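Side-chain contacts in activated BY transcription factor SSRB (Salmonella enterica, PDB 2WNW), which belongs to glycoside hydrolase family 30 and combines a TIM-barrel domain with a beta-sandwich domain: residues G129-N134 and H184-Q189; H136-A141 and E234-D239. All coordinates share one frame; numbering follows the deposited sequence.

Contact 1: residues G129-N134 and H184-Q189; sequences GALRLN and HGINVQ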
loop_
_atom_site.group_PDB
_atom_site.type_symbol
_atom_site.label_atom_id
_atom_site.label_comp_id
_atom_site.label_asym_id
_atom_site.label_seq_id
_atom_site.Cartn_x
_atom_site.Cartn_y
_atom_site.Cartn_z
ATOM N N GLY A 129 -29.508 25.416 -5.329
ATOM C CA GLY A 129 -29.998 25.040 -4.017
ATOM C C GLY A 129 -28.865 24.580 -3.119
ATOM O O GLY A 129 -28.814 24.927 -1.936
ATOM N N ALA A 130 -27.952 23.795 -3.685
ATOM C CA ALA A 130 -26.810 23.282 -2.940
ATOM C C ALA A 130 -25.891 24.430 -2.540
ATOM O O ALA A 130 -25.418 24.498 -1.404
ATOM C CB ALA A 130 -26.045 22.273 -3.794
ATOM N N LEU A 131 -25.645 25.327 -3.489
ATOM C CA LEU A 131 -24.789 26.485 -3.271
ATOM C C LEU A 131 -25.345 27.384 -2.162
ATOM O O LEU A 131 -24.589 28.080 -1.484
ATOM C CB LEU A 131 -24.658 27.269 -4.578
ATOM C CG LEU A 131 -23.301 27.384 -5.282
ATOM C CD1 LEU A 131 -22.376 26.242 -4.914
ATOM C CD2 LEU A 131 -23.547 27.440 -6.787
ATOM N N ARG A 132 -26.663 27.373 -1.983
ATOM C CA ARG A 132 -27.279 28.179 -0.932
ATOM C C ARG A 132 -26.821 27.671 0.432
ATOM O O ARG A 132 -26.536 28.460 1.332
ATOM C CB ARG A 132 -28.809 28.120 -1.017
ATOM C CG ARG A 132 -29.437 29.291 -1.761
ATOM C CD ARG A 132 -30.955 29.304 -1.594
ATOM N NE ARG A 132 -31.620 28.306 -2.428
ATOM C CZ ARG A 132 -31.779 28.422 -3.743
ATOM N NH1 ARG A 132 -31.322 29.496 -4.376
ATOM N NH2 ARG A 132 -32.395 27.466 -4.427
ATOM N N LEU A 133 -26.747 26.350 0.579
ATOM C CA LEU A 133 -26.305 25.749 1.832
ATOM C C LEU A 133 -24.792 25.862 1.988
ATOM O O LEU A 133 -24.292 26.073 3.091
ATOM C CB LEU A 133 -26.744 24.285 1.913
ATOM C CG LEU A 133 -28.174 24.077 2.421
ATOM C CD1 LEU A 133 -29.173 24.684 1.453
ATOM C CD2 LEU A 133 -28.437 22.595 2.593
ATOM N N ASN A 134 -24.061 25.709 0.888
ATOM C CA ASN A 134 -22.609 25.852 0.926
ATOM C C ASN A 134 -22.146 26.638 -0.293
ATOM O O ASN A 134 -21.824 26.066 -1.333
ATOM C CB ASN A 134 -21.899 24.497 0.959
ATOM C CG ASN A 134 -20.387 24.645 1.046
ATOM O OD1 ASN A 134 -19.874 25.745 1.275
ATOM N ND2 ASN A 134 -19.665 23.539 0.865
ATOM N N HIS A 184 -25.532 32.946 -13.567
ATOM C CA HIS A 184 -26.532 32.391 -12.662
ATOM C C HIS A 184 -25.955 32.157 -11.269
ATOM O O HIS A 184 -26.504 31.389 -10.476
ATOM C CB HIS A 184 -27.089 31.086 -13.239
ATOM C CG HIS A 184 -27.899 31.281 -14.485
ATOM N ND1 HIS A 184 -29.275 31.368 -14.473
ATOM C CD2 HIS A 184 -27.525 31.446 -15.775
ATOM C CE1 HIS A 184 -29.713 31.578 -15.702
ATOM N NE2 HIS A 184 -28.670 31.631 -16.511
ATOM N N GLY A 185 -24.842 32.824 -10.981
ATOM C CA GLY A 185 -24.202 32.702 -9.683
ATOM C C GLY A 185 -23.465 31.399 -9.431
ATOM O O GLY A 185 -23.235 31.032 -8.280
ATOM N N ILE A 186 -23.084 30.696 -10.492
ATOM C CA ILE A 186 -22.373 29.430 -10.337
ATOM C C ILE A 186 -20.951 29.538 -10.881
ATOM O O ILE A 186 -20.741 29.647 -12.093
ATOM C CB ILE A 186 -23.107 28.288 -11.070
ATOM C CG1 ILE A 186 -24.564 28.227 -10.601
ATOM C CG2 ILE A 186 -22.414 26.958 -10.793
ATOM C CD1 ILE A 186 -25.432 27.276 -11.408
ATOM N N ASN A 187 -19.978 29.514 -9.975
ATOM C CA ASN A 187 -18.578 29.611 -10.366
ATOM C C ASN A 187 -17.937 28.234 -10.419
ATOM O O ASN A 187 -18.104 27.419 -9.512
ATOM C CB ASN A 187 -17.815 30.501 -9.385
ATOM C CG ASN A 187 -18.375 31.910 -9.326
ATOM O OD1 ASN A 187 -18.480 32.590 -10.345
ATOM N ND2 ASN A 187 -18.737 32.355 -8.129
ATOM N N VAL A 188 -17.207 27.981 -11.497
ATOM C CA VAL A 188 -16.527 26.709 -11.690
ATOM C C VAL A 188 -15.046 26.919 -11.402
ATOM O O VAL A 188 -14.466 27.926 -11.814
ATOM C CB VAL A 188 -16.728 26.209 -13.139
ATOM C CG1 VAL A 188 -15.967 24.904 -13.369
ATOM C CG2 VAL A 188 -18.211 26.013 -13.403
ATOM N N GLN A 189 -14.436 25.981 -10.685
ATOM C CA GLN A 189 -13.027 26.103 -10.350
ATOM C C GLN A 189 -12.159 25.030 -10.987
ATOM O O GLN A 189 -10.932 25.098 -10.915
ATOM C CB GLN A 189 -12.836 26.070 -8.833
ATOM C CG GLN A 189 -13.607 27.144 -8.086
ATOM C CD GLN A 189 -13.293 27.150 -6.602
ATOM O OE1 GLN A 189 -14.082 27.637 -5.793
ATOM N NE2 GLN A 189 -12.132 26.616 -6.238
#
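Leu131, in the last turn of helix 124-133, and Ile186, in the loop that leads from helix 167-183 to strand 190-192, are the residues whose CA atoms come nearest, 8.0 Å apart. A Schellman motif ends helix 167-183 here and turns the chain into the loop: Gly185, at positive phi, is the C-prime residue, with Ile186 N bonded back to Tyr181 O and Gly185 N to Arg182 O. From the helix side, Leu131 does the touching with one methyl. Its CD2 comes to 4.0 Å from Ile186 CG1, and at 4.2 Å it also meets Ile186 CG2. The rotation of the isoleucine (chi1 -54°) turns both branches so that CG1 and CG2 meet this one methyl. The two side chains cross at about a right angle. The same Leu131 CD2 lies 3.9 Å from Gly185 O, an ordinary van der Waals approach to a carbonyl. Around this point Ile186 also packs on Ile124, Ile127 and Tyr181, while Leu131 leans on Met137, so the pair belongs to the apolar seam between helix 124-133 and the C-terminal end of helix 167-183 with its following loop. Only 82 Å² is buried between the segments, largely by apolar van der Waals packing; between these two segments no directional bond sets the leucine's rotation.

Contact 2: residues H136-A141 and E234-D239; sequences HMKLMA and EIYIWD
The carboxylate of Glu234 is approached on both faces, by Lys138 NZ from one and by Tyr236 OH from the other, and both donors use OE1. The lysine forms a salt bridge, with NZ 2.8 Å from Glu234 OE1 and about 50° out of the carboxylate plane. The phenol donates its hydrogen to the same oxygen, Tyr236 OH to Glu234 OE1 at 2.7 Å, from the opposite side of the plane and at a smaller tilt. The Tyr236 ring in turn has Met140 set obliquely to it: methyl CE stops 4.1 Å from Tyr236 CD2. With SD 5.3 Å from the centroid of the Tyr236 ring, this is a Met-aromatic contact.

Strands 138-143 and 234-239 are not neighbours in the eight-stranded parallel barrel; strand 190-192 runs between them. The axes of 138-141 and 234-239 come within 9.1 Å, their directions 46° apart, and alternate residues of each, Lys138 and Met140 on one, Glu234 and Tyr236 on the other, point toward the other strand across the barrel interior. Lys138 spans the gap because CG is anti to the backbone N (chi1 178°) and the rest of the chain is fully extended, crossing Glu234 at about a right angle. Met140 is just as straight.

The charges are shared further. Lys138 NZ makes a second salt bridge, to Asp46, and Glu234 OE2 makes one to Lys289, so two lysines and two carboxylates alternate in a chain; each would probably help to keep its neighbours ionised. Lys138 and Tyr236 on OE1 and Lys289 on OE2 would restrain the carboxylate's rotation. From strand 289-294, which also carries Lys289, Leu291 packs against both Met140 and Tyr236.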
loop_
_atom_site.group_PDB
_atom_site.type_symbol
_atom_site.label_atom_id
_atom_site.label_comp_id
_atom_site.label_asym_id
_atom_site.label_seq_id
_atom_site.Cartn_x
_atom_site.Cartn_y
_atom_site.Cartn_z
ATOM N N HIS A 136 -19.445 27.959 -0.849
ATOM C CA HIS A 136 -18.017 27.791 -1.108
ATOM C C HIS A 136 -17.631 26.465 -1.765
ATOM O O HIS A 136 -16.449 26.124 -1.841
ATOM C CB HIS A 136 -17.229 27.984 0.190
ATOM C CG HIS A 136 -17.303 29.377 0.731
ATOM N ND1 HIS A 136 -17.707 29.658 2.020
ATOM C CD2 HIS A 136 -17.046 30.573 0.149
ATOM C CE1 HIS A 136 -17.699 30.966 2.207
ATOM N NE2 HIS A 136 -17.301 31.545 1.087
ATOM N N MET A 137 -18.624 25.722 -2.243
ATOM C CA MET A 137 -18.357 24.450 -2.907
ATOM C C MET A 137 -17.423 24.671 -4.090
ATOM O O MET A 137 -17.534 25.673 -4.796
ATOM C CB MET A 137 -19.648 23.833 -3.450
ATOM C CG MET A 137 -20.628 23.334 -2.423
ATOM S SD MET A 137 -21.992 22.522 -3.283
ATOM C CE MET A 137 -21.143 21.064 -3.920
ATOM N N LYS A 138 -16.508 23.733 -4.305
ATOM C CA LYS A 138 -15.583 23.813 -5.429
ATOM C C LYS A 138 -16.210 22.942 -6.519
ATOM O O LYS A 138 -16.321 21.722 -6.360
ATOM C CB LYS A 138 -14.212 23.262 -5.030
ATOM C CG LYS A 138 -13.187 23.263 -6.152
ATOM C CD LYS A 138 -11.900 22.565 -5.731
ATOM C CE LYS A 138 -10.902 22.520 -6.880
ATOM N NZ LYS A 138 -9.665 21.763 -6.540
ATOM N N LEU A 139 -16.620 23.566 -7.620
ATOM C CA LEU A 139 -17.276 22.846 -8.703
ATOM C C LEU A 139 -16.381 22.525 -9.897
ATOM O O LEU A 139 -15.585 23.356 -10.344
ATOM C CB LEU A 139 -18.499 23.641 -9.176
ATOM C CG LEU A 139 -19.461 24.100 -8.071
ATOM C CD1 LEU A 139 -20.571 24.958 -8.666
ATOM C CD2 LEU A 139 -20.047 22.892 -7.361
ATOM N N MET A 140 -16.533 21.309 -10.410
ATOM C CA MET A 140 -15.767 20.836 -11.555
ATOM C C MET A 140 -16.717 20.485 -12.698
ATOM O O MET A 140 -17.762 19.877 -12.477
ATOM C CB MET A 140 -14.965 19.598 -11.158
ATOM C CG MET A 140 -14.138 18.986 -12.279
ATOM S SD MET A 140 -13.236 17.544 -11.676
ATOM C CE MET A 140 -12.380 17.000 -13.148
ATOM N N ALA A 141 -16.356 20.873 -13.917
ATOM C CA ALA A 141 -17.187 20.580 -15.080
ATOM C C ALA A 141 -16.383 19.747 -16.068
ATOM O O ALA A 141 -15.201 20.013 -16.294
ATOM C CB ALA A 141 -17.660 21.879 -15.737
ATOM N N GLU A 234 -8.473 25.158 -12.558
ATOM C CA GLU A 234 -7.647 23.954 -12.546
ATOM C C GLU A 234 -8.091 23.099 -13.725
ATOM O O GLU A 234 -9.280 23.049 -14.044
ATOM C CB GLU A 234 -7.838 23.137 -11.260
ATOM C CG GLU A 234 -7.454 23.827 -9.961
ATOM C CD GLU A 234 -7.419 22.857 -8.789
ATOM O OE1 GLU A 234 -8.097 21.808 -8.858
ATOM O OE2 GLU A 234 -6.723 23.143 -7.793
ATOM N N ILE A 235 -7.141 22.441 -14.379
ATOM C CA ILE A 235 -7.469 21.563 -15.495
ATOM C C ILE A 235 -6.899 20.175 -15.227
ATOM O O ILE A 235 -5.714 20.026 -14.909
ATOM C CB ILE A 235 -6.903 22.083 -16.833
ATOM C CG1 ILE A 235 -7.558 23.422 -17.197
ATOM C CG2 ILE A 235 -7.171 21.062 -17.938
ATOM C CD1 ILE A 235 -7.052 24.022 -18.508
ATOM N N TYR A 236 -7.757 19.166 -15.341
ATOM C CA TYR A 236 -7.365 17.776 -15.123
ATOM C C TYR A 236 -7.455 16.999 -16.430
ATOM O O TYR A 236 -8.281 17.311 -17.290
ATOM C CB TYR A 236 -8.292 17.114 -14.094
ATOM C CG TYR A 236 -8.138 17.637 -12.686
ATOM C CD1 TYR A 236 -7.317 16.982 -11.765
ATOM C CD2 TYR A 236 -8.784 18.802 -12.284
ATOM C CE1 TYR A 236 -7.143 17.482 -10.473
ATOM C CE2 TYR A 236 -8.619 19.313 -10.999
ATOM C CZ TYR A 236 -7.798 18.649 -10.103
ATOM O OH TYR A 236 -7.626 19.167 -8.837
ATOM N N ILE A 237 -6.593 15.994 -16.576
ATOM C CA ILE A 237 -6.604 15.142 -17.757
ATOM C C ILE A 237 -6.840 13.694 -17.313
ATOM O O ILE A 237 -6.944 13.418 -16.114
ATOM C CB ILE A 237 -5.283 15.245 -18.562
ATOM C CG1 ILE A 237 -4.085 14.914 -17.672
ATOM C CG2 ILE A 237 -5.145 16.652 -19.152
ATOM C CD1 ILE A 237 -2.769 14.856 -18.434
ATOM N N TRP A 238 -6.915 12.790 -18.290
ATOM C CA TRP A 238 -7.178 11.360 -18.101
ATOM C C TRP A 238 -8.663 11.167 -17.805
ATOM O O TRP A 238 -9.423 10.808 -18.698
ATOM C CB TRP A 238 -6.329 10.744 -16.974
ATOM C CG TRP A 238 -6.510 9.234 -16.836
ATOM C CD1 TRP A 238 -6.781 8.544 -15.687
ATOM C CD2 TRP A 238 -6.427 8.245 -17.882
ATOM N NE1 TRP A 238 -6.875 7.196 -15.950
ATOM C CE2 TRP A 238 -6.660 6.986 -17.284
ATOM C CE3 TRP A 238 -6.177 8.303 -19.261
ATOM C CZ2 TRP A 238 -6.651 5.794 -18.020
ATOM C CZ3 TRP A 238 -6.169 7.120 -19.992
ATOM C CH2 TRP A 238 -6.404 5.878 -19.366
ATOM N N ASP A 239 -9.072 11.411 -16.563
ATOM C CA ASP A 239 -10.479 11.285 -16.173
ATOM C C ASP A 239 -11.003 9.912 -16.601
ATOM O O ASP A 239 -12.072 9.794 -17.205
ATOM C CB ASP A 239 -11.301 12.399 -16.844
ATOM C CG ASP A 239 -12.550 12.779 -16.056
ATOM O OD1 ASP A 239 -12.817 12.169 -15.003
ATOM O OD2 ASP A 239 -13.267 13.703 -16.497
#

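How the contacts relate
The centres of contacts 1 and 2 lie about 14 Å apart, and about 17 and 10 Å respectively from the chain centre. Helix 124-133 is followed, after a short connection, by strand 138-143, while Gln189, at the end of 184-189, sits between the two strands of contact 2: its N probably bonds to Leu139 O (2.9 Å) and its O to Glu234 N (3.0 Å). Side chains join as well, with Ile186 CG2 packed 3.5 Å from Leu139 CD1. Leu139 thus faces the outer helical layer, whereas Lys138 and Met140 point into the barrel. TIM-barrel enzymes carry the active site at the C-terminal strand ends; Lys138 and Glu234 begin their strands, so their salt bridge probably lies at the other end.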